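Side-chain contacts in uncharacterized protein (Trypanosoma brucei, PDB 2Q0X), which is of unknown function but adopts the alpha/beta-hydrolase fold and is named as a paraflagellar rod component: residues K277-E280 with S281-V284; A203-N206 with P207-K211; I98-L101 with L102-C106; G173-S176 with L177-L180. All coordinates share one frame; numbering follows the deposited sequence.

Contact 1: residues K277-E280 with S281-V284; sequences KAAE and SEHV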
loop_
_atom_site.group_PDB
_atom_site.type_symbol
_atom_site.label_atom_id
_atom_site.label_comp_id
_atom_site.label_asym_id
_atom_site.label_seq_id
_atom_site.Cartn_x
_atom_site.Cartn_y
_atom_site.Cartn_z
ATOM N N LYS A 277 13.607 0.831 15.858
ATOM C CA LYS A 277 14.886 1.020 15.188
ATOM C C LYS A 277 15.590 -0.329 15.140
ATOM O O LYS A 277 15.824 -0.947 16.172
ATOM C CB LYS A 277 15.734 2.052 15.935
ATOM C CG LYS A 277 17.014 2.502 15.198
ATOM C CD LYS A 277 17.793 3.526 16.042
ATOM C CE LYS A 277 19.249 3.706 15.576
ATOM N NZ LYS A 277 19.945 4.824 16.283
ATOM N N ALA A 278 15.892 -0.790 13.935
ATOM C CA ALA A 278 16.585 -2.047 13.740
ATOM C C ALA A 278 18.050 -1.797 14.087
ATOM O O ALA A 278 18.564 -0.672 13.914
ATOM C CB ALA A 278 16.451 -2.517 12.311
ATOM N N ALA A 279 18.709 -2.818 14.612
ATOM C CA ALA A 279 20.153 -2.780 14.719
ATOM C C ALA A 279 20.652 -3.013 13.288
ATOM O O ALA A 279 20.942 -4.142 12.885
ATOM C CB ALA A 279 20.649 -3.843 15.676
ATOM N N GLU A 280 20.725 -1.919 12.531
ATOM C CA GLU A 280 20.859 -1.972 11.080
ATOM C C GLU A 280 22.065 -2.790 10.635
ATOM O O GLU A 280 21.958 -3.657 9.767
ATOM C CB GLU A 280 20.917 -0.556 10.500
ATOM C CG GLU A 280 19.617 0.241 10.697
ATOM C CD GLU A 280 19.725 1.689 10.235
ATOM O OE1 GLU A 280 20.573 2.458 10.777
ATOM O OE2 GLU A 280 18.949 2.064 9.335
ATOM N N SER A 281 23.196 -2.530 11.260
ATOM C CA SER A 281 24.454 -3.189 10.928
ATOM C C SER A 281 24.436 -4.682 11.280
ATOM O O SER A 281 25.052 -5.493 10.586
ATOM C CB SER A 281 25.597 -2.516 11.694
ATOM O OG SER A 281 26.635 -2.116 10.816
ATOM N N GLU A 282 23.787 -5.021 12.396
ATOM C CA GLU A 282 23.625 -6.418 12.813
ATOM C C GLU A 282 22.762 -7.195 11.810
ATOM O O GLU A 282 23.155 -8.277 11.389
ATOM C CB GLU A 282 22.990 -6.519 14.204
ATOM C CG GLU A 282 23.856 -5.994 15.371
ATOM C CD GLU A 282 23.092 -6.025 16.702
ATOM O OE1 GLU A 282 21.973 -6.602 16.736
ATOM O OE2 GLU A 282 23.600 -5.476 17.706
ATOM N N HIS A 283 21.611 -6.634 11.423
ATOM C CA HIS A 283 20.722 -7.271 10.426
ATOM C C HIS A 283 21.456 -7.520 9.112
ATOM O O HIS A 283 21.422 -8.620 8.584
ATOM C CB HIS A 283 19.500 -6.415 10.111
ATOM C CG HIS A 283 18.459 -6.393 11.186
ATOM N ND1 HIS A 283 17.118 -6.520 10.909
ATOM C CD2 HIS A 283 18.551 -6.212 12.524
ATOM C CE1 HIS A 283 16.430 -6.450 12.036
ATOM N NE2 HIS A 283 17.275 -6.263 13.031
ATOM N N VAL A 284 22.115 -6.501 8.583
ATOM C CA VAL A 284 22.771 -6.643 7.287
ATOM C C VAL A 284 23.842 -7.735 7.347
ATOM O O VAL A 284 23.897 -8.617 6.487
ATOM C CB VAL A 284 23.368 -5.305 6.804
ATOM C CG1 VAL A 284 24.328 -5.517 5.624
ATOM C CG2 VAL A 284 22.239 -4.338 6.425
#

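Contact 2: residues A203-N206 with P207-K211; sequences AVWN and PCIRK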
loop_
_atom_site.group_PDB
_atom_site.type_symbol
_atom_site.label_atom_id
_atom_site.label_comp_id
_atom_site.label_asym_id
_atom_site.label_seq_id
_atom_site.Cartn_x
_atom_site.Cartn_y
_atom_site.Cartn_z
ATOM N N ALA A 203 4.602 -19.015 16.198
ATOM C CA ALA A 203 5.301 -20.044 15.419
ATOM C C ALA A 203 6.480 -20.685 16.170
ATOM O O ALA A 203 6.737 -21.866 16.000
ATOM C CB ALA A 203 5.767 -19.475 14.105
ATOM N N VAL A 204 7.191 -19.901 16.991
ATOM C CA VAL A 204 8.435 -20.378 17.601
ATOM C C VAL A 204 8.512 -20.156 19.123
ATOM O O VAL A 204 8.739 -21.096 19.873
ATOM C CB VAL A 204 9.660 -19.720 16.907
ATOM C CG1 VAL A 204 10.951 -19.993 17.664
ATOM C CG2 VAL A 204 9.786 -20.200 15.466
ATOM N N TRP A 205 8.307 -18.931 19.571
ATOM C CA TRP A 205 8.616 -18.562 20.944
ATOM C C TRP A 205 7.726 -19.283 21.944
ATOM O O TRP A 205 8.215 -20.020 22.816
ATOM C CB TRP A 205 8.493 -17.046 21.133
ATOM C CG TRP A 205 9.269 -16.536 22.300
ATOM C CD1 TRP A 205 8.766 -16.061 23.458
ATOM C CD2 TRP A 205 10.697 -16.467 22.412
ATOM N NE1 TRP A 205 9.789 -15.693 24.300
ATOM C CE2 TRP A 205 10.988 -15.934 23.680
ATOM C CE3 TRP A 205 11.757 -16.801 21.558
ATOM C CZ2 TRP A 205 12.299 -15.722 24.124
ATOM C CZ3 TRP A 205 13.063 -16.591 21.990
ATOM C CH2 TRP A 205 13.323 -16.051 23.263
ATOM N N ASN A 206 6.420 -19.065 21.810
ATOM C CA ASN A 206 5.441 -19.727 22.673
ATOM C C ASN A 206 5.570 -21.249 22.718
ATOM O O ASN A 206 5.759 -21.809 23.794
ATOM C CB ASN A 206 4.013 -19.280 22.294
ATOM C CG ASN A 206 3.710 -17.857 22.741
ATOM O OD1 ASN A 206 4.500 -17.227 23.460
ATOM N ND2 ASN A 206 2.548 -17.347 22.342
ATOM N N PRO A 207 5.482 -21.934 21.562
ATOM C CA PRO A 207 5.604 -23.399 21.625
ATOM C C PRO A 207 6.941 -23.926 22.143
ATOM O O PRO A 207 6.967 -24.971 22.777
ATOM C CB PRO A 207 5.357 -23.842 20.179
ATOM C CG PRO A 207 5.549 -22.599 19.345
ATOM C CD PRO A 207 5.225 -21.456 20.192
ATOM N N CYS A 208 8.041 -23.217 21.884
ATOM C CA CYS A 208 9.347 -23.665 22.370
ATOM C C CYS A 208 9.450 -23.525 23.885
ATOM O O CYS A 208 9.864 -24.445 24.555
ATOM C CB CYS A 208 10.497 -22.895 21.722
ATOM S SG CYS A 208 10.997 -23.466 20.101
ATOM N N ILE A 209 9.089 -22.355 24.416
ATOM C CA ILE A 209 9.095 -22.132 25.878
ATOM C C ILE A 209 8.118 -23.080 26.604
ATOM O O ILE A 209 8.391 -23.530 27.727
ATOM C CB ILE A 209 8.741 -20.655 26.238
ATOM C CG1 ILE A 209 9.709 -19.648 25.574
ATOM C CG2 ILE A 209 8.700 -20.438 27.770
ATOM C CD1 ILE A 209 11.183 -19.903 25.841
ATOM N N ARG A 210 6.987 -23.379 25.966
ATOM C CA ARG A 210 5.972 -24.267 26.549
ATOM C C ARG A 210 6.086 -25.757 26.135
ATOM O O ARG A 210 5.183 -26.549 26.422
ATOM C CB ARG A 210 4.583 -23.756 26.192
ATOM C CG ARG A 210 4.136 -22.612 27.057
ATOM C CD ARG A 210 3.057 -21.823 26.372
ATOM N NE ARG A 210 2.512 -20.806 27.263
ATOM C CZ ARG A 210 1.991 -19.643 26.879
ATOM N NH1 ARG A 210 1.931 -19.317 25.596
ATOM N NH2 ARG A 210 1.530 -18.800 27.802
ATOM N N LYS A 211 7.175 -26.116 25.455
ATOM C CA LYS A 211 7.435 -27.487 24.996
ATOM C C LYS A 211 6.267 -28.106 24.218
ATOM O O LYS A 211 6.026 -29.323 24.297
ATOM C CB LYS A 211 7.870 -28.374 26.178
ATOM C CG LYS A 211 9.375 -28.245 26.545
ATOM C CD LYS A 211 9.675 -27.518 27.872
ATOM C CE LYS A 211 9.750 -28.460 29.060
ATOM N NZ LYS A 211 10.767 -28.062 30.100
#

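Contact 3: residues I98-L101 with L102-C106; sequences IGIL and LRDHC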
loop_
_atom_site.group_PDB
_atom_site.type_symbol
_atom_site.label_atom_id
_atom_site.label_comp_id
_atom_site.label_asym_id
_atom_site.label_seq_id
_atom_site.Cartn_x
_atom_site.Cartn_y
_atom_site.Cartn_z
ATOM N N ILE A 98 6.355 -15.465 -6.923
ATOM C CA ILE A 98 7.496 -16.371 -7.016
ATOM C C ILE A 98 7.560 -17.038 -8.399
ATOM O O ILE A 98 8.608 -17.039 -9.041
ATOM C CB ILE A 98 7.505 -17.419 -5.891
ATOM C CG1 ILE A 98 7.706 -16.731 -4.533
ATOM C CG2 ILE A 98 8.613 -18.474 -6.120
ATOM C CD1 ILE A 98 7.533 -17.687 -3.312
ATOM N N GLY A 99 6.435 -17.585 -8.858
ATOM C CA GLY A 99 6.328 -18.103 -10.199
ATOM C C GLY A 99 6.734 -17.141 -11.306
ATOM O O GLY A 99 7.460 -17.519 -12.247
ATOM N N ILE A 100 6.245 -15.908 -11.220
ATOM C CA ILE A 100 6.618 -14.854 -12.164
ATOM C C ILE A 100 8.127 -14.588 -12.136
ATOM O O ILE A 100 8.781 -14.525 -13.166
ATOM C CB ILE A 100 5.858 -13.551 -11.848
ATOM C CG1 ILE A 100 4.399 -13.673 -12.291
ATOM C CG2 ILE A 100 6.562 -12.309 -12.477
ATOM C CD1 ILE A 100 3.475 -12.678 -11.541
ATOM N N LEU A 101 8.686 -14.447 -10.950
ATOM C CA LEU A 101 10.121 -14.204 -10.829
ATOM C C LEU A 101 10.984 -15.327 -11.429
ATOM O O LEU A 101 12.006 -15.076 -12.093
ATOM C CB LEU A 101 10.488 -14.027 -9.360
ATOM C CG LEU A 101 10.008 -12.732 -8.701
ATOM C CD1 LEU A 101 10.213 -12.784 -7.211
ATOM C CD2 LEU A 101 10.737 -11.511 -9.324
ATOM N N LEU A 102 10.577 -16.565 -11.166
ATOM C CA LEU A 102 11.305 -17.723 -11.662
ATOM C C LEU A 102 11.251 -17.764 -13.174
ATOM O O LEU A 102 12.290 -17.822 -13.824
ATOM C CB LEU A 102 10.764 -19.021 -11.067
ATOM C CG LEU A 102 10.930 -19.206 -9.557
ATOM C CD1 LEU A 102 10.265 -20.513 -9.097
ATOM C CD2 LEU A 102 12.391 -19.160 -9.146
ATOM N N ARG A 103 10.062 -17.711 -13.759
ATOM C CA ARG A 103 10.007 -17.882 -15.218
ATOM C C ARG A 103 10.321 -16.603 -15.988
ATOM O O ARG A 103 10.963 -16.668 -17.041
ATOM C CB ARG A 103 8.721 -18.560 -15.731
ATOM C CG ARG A 103 7.484 -18.409 -14.891
ATOM C CD ARG A 103 6.243 -18.952 -15.570
ATOM N NE ARG A 103 6.018 -18.318 -16.876
ATOM C CZ ARG A 103 5.515 -17.099 -17.087
ATOM N NH1 ARG A 103 5.142 -16.305 -16.082
ATOM N NH2 ARG A 103 5.377 -16.672 -18.337
ATOM N N ASP A 104 9.911 -15.448 -15.470
ATOM C CA ASP A 104 10.021 -14.210 -16.251
ATOM C C ASP A 104 11.260 -13.363 -15.966
ATOM O O ASP A 104 11.649 -12.571 -16.814
ATOM C CB ASP A 104 8.739 -13.385 -16.146
ATOM C CG ASP A 104 7.532 -14.120 -16.704
ATOM O OD1 ASP A 104 7.703 -14.926 -17.640
ATOM O OD2 ASP A 104 6.406 -13.895 -16.219
ATOM N N HIS A 105 11.922 -13.565 -14.830
ATOM C CA HIS A 105 13.093 -12.741 -14.488
ATOM C C HIS A 105 14.399 -13.515 -14.225
ATOM O O HIS A 105 15.280 -13.028 -13.531
ATOM C CB HIS A 105 12.725 -11.809 -13.321
ATOM C CG HIS A 105 11.652 -10.826 -13.670
ATOM N ND1 HIS A 105 10.319 -11.051 -13.404
ATOM C CD2 HIS A 105 11.709 -9.632 -14.305
ATOM C CE1 HIS A 105 9.602 -10.036 -13.850
ATOM N NE2 HIS A 105 10.422 -9.166 -14.408
ATOM N N CYS A 106 14.526 -14.697 -14.810
ATOM C CA CYS A 106 15.715 -15.569 -14.663
ATOM C C CYS A 106 16.225 -15.707 -13.230
ATOM O O CYS A 106 17.439 -15.806 -12.994
ATOM C CB CYS A 106 16.874 -15.146 -15.579
ATOM S SG CYS A 106 18.202 -16.455 -15.694
#

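Contact 4: residues G173-S176 with L177-L180; sequences GEDS and LAML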
loop_
_atom_site.group_PDB
_atom_site.type_symbol
_atom_site.label_atom_id
_atom_site.label_comp_id
_atom_site.label_asym_id
_atom_site.label_seq_id
_atom_site.Cartn_x
_atom_site.Cartn_y
_atom_site.Cartn_z
ATOM N N GLY A 173 -14.215 -8.288 9.186
ATOM C CA GLY A 173 -12.884 -8.846 8.925
ATOM C C GLY A 173 -11.774 -7.866 8.563
ATOM O O GLY A 173 -10.604 -8.149 8.817
ATOM N N GLU A 174 -12.135 -6.717 7.976
ATOM C CA GLU A 174 -11.167 -5.676 7.587
ATOM C C GLU A 174 -10.852 -4.684 8.716
ATOM O O GLU A 174 -10.021 -3.807 8.552
ATOM C CB GLU A 174 -11.684 -4.892 6.369
ATOM C CG GLU A 174 -10.599 -4.095 5.597
ATOM C CD GLU A 174 -11.163 -3.191 4.485
ATOM O OE1 GLU A 174 -12.013 -2.312 4.769
ATOM O OE2 GLU A 174 -10.736 -3.356 3.324
ATOM N N ASP A 175 -11.506 -4.815 9.864
ATOM C CA ASP A 175 -11.417 -3.775 10.885
ATOM C C ASP A 175 -10.284 -4.047 11.878
ATOM O O ASP A 175 -10.498 -4.642 12.935
ATOM C CB ASP A 175 -12.765 -3.641 11.595
ATOM C CG ASP A 175 -12.876 -2.373 12.418
ATOM O OD1 ASP A 175 -11.907 -1.586 12.447
ATOM O OD2 ASP A 175 -13.942 -2.174 13.046
ATOM N N SER A 176 -9.081 -3.593 11.542
ATOM C CA SER A 176 -7.916 -3.841 12.388
ATOM C C SER A 176 -8.016 -3.134 13.744
ATOM O O SER A 176 -7.457 -3.605 14.733
ATOM C CB SER A 176 -6.617 -3.447 11.663
ATOM O OG SER A 176 -6.404 -2.046 11.648
ATOM N N LEU A 177 -8.730 -2.008 13.779
ATOM C CA LEU A 177 -8.931 -1.247 15.019
ATOM C C LEU A 177 -9.757 -2.014 16.055
ATOM O O LEU A 177 -9.617 -1.774 17.259
ATOM C CB LEU A 177 -9.556 0.141 14.751
ATOM C CG LEU A 177 -8.559 1.309 14.678
ATOM C CD1 LEU A 177 -7.678 1.231 13.451
ATOM C CD2 LEU A 177 -9.282 2.645 14.708
ATOM N N ALA A 178 -10.604 -2.932 15.585
ATOM C CA ALA A 178 -11.354 -3.831 16.470
ATOM C C ALA A 178 -10.452 -4.853 17.191
ATOM O O ALA A 178 -10.884 -5.481 18.149
ATOM C CB ALA A 178 -12.457 -4.557 15.686
ATOM N N MET A 179 -9.211 -5.005 16.728
ATOM C CA MET A 179 -8.250 -5.961 17.308
ATOM C C MET A 179 -7.290 -5.368 18.345
ATOM O O MET A 179 -6.361 -6.059 18.782
ATOM C CB MET A 179 -7.394 -6.590 16.191
ATOM C CG MET A 179 -8.112 -7.561 15.313
ATOM S SD MET A 179 -8.855 -8.881 16.252
ATOM C CE MET A 179 -7.577 -9.321 17.445
ATOM N N LEU A 180 -7.494 -4.122 18.756
ATOM C CA LEU A 180 -6.445 -3.418 19.504
ATOM C C LEU A 180 -6.239 -3.914 20.944
ATOM O O LEU A 180 -5.126 -3.838 21.461
ATOM C CB LEU A 180 -6.651 -1.890 19.480
ATOM C CG LEU A 180 -5.832 -1.111 18.426
ATOM C CD1 LEU A 180 -6.621 -0.919 17.163
ATOM C CD2 LEU A 180 -5.388 0.256 18.954
#

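Contact 1: residues K277-E280 with S281-V284
Ala278 sets its methyl group over one face of the His283 imidazole: CB stands 4.0 Å from the ring centroid and only 17° off the ring normal, which meets the criteria for a CH-pi contact. The methyl is shifted toward the rim, so that NE2 and CE1 are its nearest ring atoms. Ala279 meets the ring differently, through its carbonyl oxygen O, which lies 3.2 Å from His283 CD2 in an oblique approach. The same oxygen accepts the backbone N-H of His283, with O and N 3.0 Å apart and a nearly linear N-H...O angle of 170°. Val284 N repeats the pattern on Glu280 O at 3.1 Å. These i to i+4 bonds are the first turn of helix 280-299; Ala279 is both the N-cap of that helix and the centre of an inverse gamma turn that leads into it. On another side of the turn, the Glu282 carboxylate comes back along the CB of Ala279, with OE1 3.2 Å from that carbon. With CG beside its own backbone N (chi1 -67°) and an extended chain beyond it, Glu282 reaches the loop after strand 260-264, where Asn266 ND2 bonds OE2. Farther out, Asp267 OD1 takes hydrogen bonds from both His283 NE2 and Ala279 N, while Tyr56 OH bonds ND1, contacts that would restrain the rotation of the imidazole.

Contact 2: residues A203-N206 with P207-K211
Asn206 O accepts the shortest of the hydrogen bonds here, from Arg210 N at 2.9 Å, and the aliphatic part of the arginine runs past the same oxygen, CB approaching it to 3.3 Å. From there the extended Arg210 side chain travels alongside that of Asn206, both pointing the same way. NH1 arrives 3.7 Å from Asn206 CG, but the amide and guanidinium planes are turned 60° apart, so the two groups neither stack nor pair. Their polar ends have partners elsewhere: Gln201 NE2 bonds Asn206 OD1, and Phe152 O accepts from Arg210 NH1.

One residue earlier, Ile209 N bonds Trp205 O with an N-H...O angle of 173°. Its side chain carries CG1 over one face of the indole, 4.2 Å from the centroid of the five-membered ring, a CH-pi contact displaced toward the rim. Trp205 CG is turned opposite the backbone N (chi1 -158°), which swings the indole toward helix 241-254 and strand 227-232, with NE1 bonded to Tyr237 OH. Pro207 has no N-H to offer Ala203 O; its CG instead lies 3.6 Å from that oxygen, and the helix is kinked here, next to a pi-type turn at 203-205. Ser219 OG bonds Ala203 O in its place.

Helix 200-209 ends in a Schellman motif, with Lys211 at positive phi as the C-prime residue and a weak bond from Lys211 N to Cys208 O. The negative end of the helix dipole would be expected to favour a cation such as Arg210 here; its guanidinium is bound mainly by a neutral carbonyl, that of Phe152, with only a long, weak ion pair to Glu148, so its charge is probably only partly compensated.

Contact 3: residues I98-L101 with L102-C106
Ile98 and Leu102 supply the apolar contact: their side chains run side by side in the same direction, and Ile98 CG2 touches Leu102 CD1 at 4.0 Å. Two residues on, Ile100 lies alongside His105 in a similar way, its CG2 4.0 Å from CE1 of the imidazole. Leu101 crosses the histidine at a slant, bringing CD2 to 4.1 Å from ND1. This nitrogen is buried by the contact and finds no polar partner in the model.

The backbone bonds record how the helix gives out. Leu102 N to Ile98 O is a regular helical bond at 2.9 Å, and Asp104 N to Ile100 O is short at 2.7 Å. His105 N still reaches Leu101 O at 3.1 Å, but it sits above the carbonyl plane, 49° out of it, with an N-H...O angle of 141°. His105 is also the first residue to depart from helical phi/psi.

Charge is paired between sequence neighbours: Arg103 NH1 forms a salt bridge of 2.7 Å with Asp104 OD2, although the modelled course of the Arg103 chain is less certain.

Outside the segments, Ile98 and Leu101 pack on strand 40-44, while the His105 ring meets that of Phe18 and touches Pro12 of the second subunit. This is the C-terminal end of helix 87-104, with its apolar side laid on the central sheet, as expected of a helix flanking the sheet of an alpha/beta-hydrolase fold.

Contact 4: residues G173-S176 with L177-L180
A short 3-10 turn, entered through an inverse gamma turn centred on Asp175, shapes this contact in the connection between helix 154-170 and helix 189-193. The evidence is a pair of i to i+3 hydrogen bonds: Ala178 N to Asp175 O at 3.2 Å, and Met179 N to Ser176 O at 3.0 Å. Both donors stand above the carbonyl planes of their acceptors, about 60° out of them, and the N-H...O angle of the first is only 138°. A weak bond from Ser176 N to Glu174 O closes the gamma turn ahead of them.

Asp175 folds its carboxylate back over the start of the 3-10 turn, beside Leu177 and Ala178. Its CG is trans to the backbone N (chi1 -166°), which brings OD1 to 3.7 Å from Leu177 CB and OD2 to 3.9 Å from Ala178 CB. The polar end is held by a salt bridge from OD2 to Arg172 NH1, which would be expected to stabilise its negative charge.

Ser176 behaves differently. Its OG hydrogen-bonds Glu174 OE1 of the second subunit, and the reciprocal bond joins Glu174 OE1 of this chain to Ser176 OG of the other, so the turn forms part of the dimer interface. Leu177 also packs across this interface, on Pro84 of the second subunit. Met179 is directed the other way into its own chain, where it packs against helix 154-170 and helix 189-193. On the surface of the turn, Leu180 folds back so that its CD1 rests 3.7 Å from Ser176 O.

Overall arrangement
Along the chain the order is contact 3, contact 4, contact 2, contact 1, and none touches another. Contacts 2 and 3 lie on opposite sides of the chain's centre, their own centres about 35 Å apart; contacts 1 and 2 are the nearest by centres, about 25 Å. Contact 3 ends helix 87-104 and contact 2 ends helix 200-209, both against the eight-stranded mixed sheet, through strand 40-44 and strand 227-232 respectively. Contact 1 starts the final helix, 280-299, whereas contact 4 belongs to the connection between helices 154-170 and 189-193. Contacts 3 and 4, about 35 Å apart between centres, both meet the second subunit, so the dimer involves well-separated parts of the fold.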